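Local coordinates for flavoprotein (PDB 5V8S) that probably transfers electrons as an FMN-binding oxidoreductase of the flavo-diiron family, carrying a mu-oxo-diiron centre in its metallo-beta-lactamase-like domain, at residues D180-Y185 against K208-I214. The protein carries 1 engineered substitution. Coordinates in Å, arbitrary orientation, origin at the centre of the assembly. Residues are numbered along the deposited sequence.
With FEO (mu-oxo-diiron), chain C.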
ATOM      1  N   ASP A 180      14.245  21.954  -4.566  1.00 18.61           N
ATOM      2  CA  ASP A 180      12.993  21.381  -4.049  1.00 18.15           C
ATOM      3  C   ASP A 180      12.175  22.370  -3.242  1.00 18.38           C
ATOM      4  O   ASP A 180      10.956  22.177  -3.112  1.00 18.78           O
ATOM      5  CB  ASP A 180      13.238  20.185  -3.130  1.00 17.66           C
ATOM      6  CG  ASP A 180      13.682  18.925  -3.871  1.00 18.63           C
ATOM      7  OD1 ASP A 180      13.674  18.915  -5.120  1.00 19.21           O
ATOM      8  OD2 ASP A 180      14.060  17.945  -3.195  1.00 21.63           O
ATOM      9  N   VAL A 181      12.803  23.401  -2.691  1.00 18.97           N
ATOM     10  CA  VAL A 181      12.107  24.381  -1.870  1.00 20.30           C
ATOM     11  C   VAL A 181      11.258  25.240  -2.803  1.00 21.64           C
ATOM     12  O   VAL A 181      11.782  25.992  -3.626  1.00 23.51           O
ATOM     13  CB  VAL A 181      13.095  25.224  -1.058  1.00 21.16           C
ATOM     14  CG1 VAL A 181      12.354  26.273  -0.241  1.00 23.43           C
ATOM     15  CG2 VAL A 181      13.941  24.335  -0.151  1.00 22.76           C
ATOM     16  N   GLY A 182       9.944  25.125  -2.690  1.00 20.85           N
ATOM     17  CA  GLY A 182       9.044  25.831  -3.577  1.00 19.77           C
ATOM     18  C   GLY A 182       8.566  25.021  -4.758  1.00 19.56           C
ATOM     19  O   GLY A 182       7.833  25.555  -5.605  1.00 22.10           O
ATOM     20  N   GLY A 183       8.911  23.735  -4.816  1.00 19.58           N
ATOM     21  CA  GLY A 183       8.440  22.891  -5.888  1.00 19.19           C
ATOM     22  C   GLY A 183       7.009  22.422  -5.691  1.00 18.26           C
ATOM     23  O   GLY A 183       6.412  22.596  -4.641  1.00 19.57           O
ATOM     24  N   GLY A 184       6.487  21.817  -6.748  1.00 17.06           N
ATOM     25  CA  GLY A 184       5.195  21.161  -6.707  1.00 17.05           C
ATOM     26  C   GLY A 184       5.130  20.109  -7.794  1.00 17.67           C
ATOM     27  O   GLY A 184       5.928  20.113  -8.735  1.00 19.50           O
ATOM     28  N   TYR A 185       4.155  19.199  -7.657  1.00 17.38           N
ATOM     29  CA  TYR A 185       3.803  18.306  -8.747  1.00 17.72           C
ATOM     30  C   TYR A 185       2.954  19.072  -9.767  1.00 19.67           C
ATOM     31  O   TYR A 185       2.645  20.252  -9.574  1.00 19.75           O
ATOM     32  CB  TYR A 185       3.003  17.114  -8.210  1.00 17.12           C
ATOM     33  CG  TYR A 185       3.720  16.243  -7.203  1.00 16.54           C
ATOM     34  CD1 TYR A 185       4.949  15.659  -7.493  1.00 17.06           C
ATOM     35  CD2 TYR A 185       3.147  15.970  -5.971  1.00 16.61           C
ATOM     36  CE1 TYR A 185       5.585  14.807  -6.570  1.00 17.15           C
ATOM     37  CE2 TYR A 185       3.759  15.137  -5.051  1.00 16.67           C
ATOM     38  CZ  TYR A 185       4.989  14.557  -5.346  1.00 17.57           C
ATOM     39  OH  TYR A 185       5.617  13.713  -4.439  1.00 17.14           O
ATOM     40  N   LYS A 208       0.440  18.726  -2.045  1.00 17.47           N
ATOM     41  CA  LYS A 208       0.729  17.299  -2.165  1.00 17.72           C
ATOM     42  C   LYS A 208       2.231  17.034  -2.163  1.00 17.76           C
ATOM     43  O   LYS A 208       2.701  16.096  -1.509  1.00 18.05           O
ATOM     44  CB  LYS A 208       0.090  16.781  -3.450  1.00 18.71           C
ATOM     45  CG  LYS A 208       0.115  15.276  -3.633  1.00 19.00           C
ATOM     46  CD  LYS A 208      -0.569  14.947  -4.966  1.00 21.87           C
ATOM     47  CE  LYS A 208      -0.524  13.499  -5.350  1.00 23.19           C
ATOM     48  NZ  LYS A 208      -1.233  13.281  -6.653  1.00 23.42           N
ATOM     49  N   TYR A 209       2.995  17.848  -2.903  1.00 17.34           N
ATOM     50  CA  TYR A 209       4.453  17.753  -2.929  1.00 17.65           C
ATOM     51  C   TYR A 209       5.052  18.025  -1.551  1.00 17.38           C
ATOM     52  O   TYR A 209       5.911  17.276  -1.071  1.00 17.14           O
ATOM     53  CB  TYR A 209       4.998  18.750  -3.966  1.00 18.45           C
ATOM     54  CG  TYR A 209       6.499  18.769  -4.027  1.00 18.91           C
ATOM     55  CD1 TYR A 209       7.181  17.856  -4.813  1.00 19.46           C
ATOM     56  CD2 TYR A 209       7.245  19.699  -3.292  1.00 19.28           C
ATOM     57  CE1 TYR A 209       8.566  17.860  -4.872  1.00 22.20           C
ATOM     58  CE2 TYR A 209       8.612  19.696  -3.341  1.00 21.42           C
ATOM     59  CZ  TYR A 209       9.264  18.766  -4.129  1.00 23.20           C
ATOM     60  OH  TYR A 209      10.641  18.765  -4.170  1.00 26.79           O
ATOM     61  N   ILE A 210       4.622  19.102  -0.896  1.00 17.05           N
ATOM     62  CA  ILE A 210       5.153  19.426   0.424  1.00 16.40           C
ATOM     63  C   ILE A 210       4.997  18.252   1.369  1.00 16.68           C
ATOM     64  O   ILE A 210       5.946  17.838   2.041  1.00 18.52           O
ATOM     65  CB  ILE A 210       4.474  20.680   1.004  1.00 17.16           C
ATOM     66  CG1 ILE A 210       4.837  21.918   0.207  1.00 18.24           C
ATOM     67  CG2 ILE A 210       4.883  20.859   2.453  1.00 19.69           C
ATOM     68  CD1 ILE A 210       3.947  23.119   0.535  1.00 19.68           C
ATOM     69  N   VAL A 211       3.779  17.735   1.482  1.00 16.55           N
ATOM     70  CA  VAL A 211       3.524  16.712   2.492  1.00 16.23           C
ATOM     71  C   VAL A 211       4.300  15.438   2.170  1.00 15.87           C
ATOM     72  O   VAL A 211       4.978  14.865   3.036  1.00 16.85           O
ATOM     73  CB  VAL A 211       2.018  16.442   2.662  1.00 17.11           C
ATOM     74  CG1 VAL A 211       1.798  15.357   3.731  1.00 18.63           C
ATOM     75  CG2 VAL A 211       1.256  17.716   3.061  1.00 17.93           C
ATOM     76  N   THR A 212       4.220  14.978   0.917  1.00 16.09           N
ATOM     77  CA  THR A 212       4.847  13.711   0.555  1.00 16.60           C
ATOM     78  C   THR A 212       6.367  13.770   0.603  1.00 16.86           C
ATOM     79  O   THR A 212       6.995  12.809   1.052  1.00 18.71           O
ATOM     80  CB  THR A 212       4.380  13.189  -0.809  1.00 16.40           C
ATOM     81  OG1 THR A 212       4.665  14.129  -1.851  1.00 16.69           O
ATOM     82  CG2 THR A 212       2.890  12.826  -0.776  1.00 16.95           C
ATOM     83  N   VAL A 213       6.971  14.870   0.142  1.00 16.82           N
ATOM     84  CA  VAL A 213       8.433  14.945   0.032  1.00 18.22           C
ATOM     85  C   VAL A 213       9.071  15.568   1.265  1.00 17.22           C
ATOM     86  O   VAL A 213      10.103  15.089   1.750  1.00 18.85           O
ATOM     87  CB  VAL A 213       8.813  15.696  -1.259  1.00 19.70           C
ATOM     88  CG1 VAL A 213      10.323  15.880  -1.377  1.00 20.50           C
ATOM     89  CG2 VAL A 213       8.281  14.958  -2.467  1.00 21.41           C
ATOM     90  N   ILE A 214       8.481  16.649   1.781  1.00 17.64           N
ATOM     91  CA  ILE A 214       9.079  17.429   2.856  1.00 17.96           C
ATOM     92  C   ILE A 214       8.376  17.245   4.196  1.00 18.23           C
ATOM     93  O   ILE A 214       8.875  17.747   5.210  1.00 19.11           O
ATOM     94  CB  ILE A 214       9.124  18.925   2.478  1.00 19.38           C
ATOM     95  CG1 ILE A 214       9.528  19.093   1.009  1.00 21.17           C
ATOM     96  CG2 ILE A 214      10.083  19.686   3.387  1.00 20.03           C
ATOM     97  CD1 ILE A 214       9.528  20.533   0.520  1.00 23.01           C
TER
HETATM   98 FE1  FEO C 401      14.735  15.990  -3.375  1.00 19.83          FE
HETATM   99 FE2  FEO C 401      13.682  17.181  -6.391  1.00 21.34          FE
HETATM  100  O   FEO C 401      14.771  16.161  -5.246  1.00 21.81           O
HETATM  101  O   HOH W   1      11.893  16.365  -5.248  1.00 26.54           O
HETATM  102  O   HOH W   2      12.707  15.257  -3.845  1.00 54.25           O
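In the metallo-beta-lactamase-like fold of this flavo-diiron protein, the loop 180-185 that leaves strand 175-179 packs against the last turns of helix 196-214. Asp180 bridges the metals, OD2 binding FE1 and OD1 binding FE2 at 2.1 Å each, in a site completed by His97, Glu99, Asp101, the engineered Asp102 (His in the natural protein), His163 and His240. A type II turn from Asp180 to Gly183 then carries the backbone across one face of the Tyr209 ring; a CB on Gly183 would lie a tight 3.4 Å from Tyr209 CE2. The aromatic pair is T-shaped: Tyr209 presents its edge to the face of Tyr185, with centroids 5.4 Å apart and planes at 79°, and Tyr209 CB adds a CH-pi contact 4.1 Å from the Tyr185 centroid. Polar links lie at both phenol ends. Tyr185 OH donates to Thr212 OG1 (2.8 Å), which in turn donates to Lys208 O (2.8 Å). Tyr209 OH lies 2.9 Å from the oxygen of a hydrogen-bonded water that ligates FE2 at 2.3 Å.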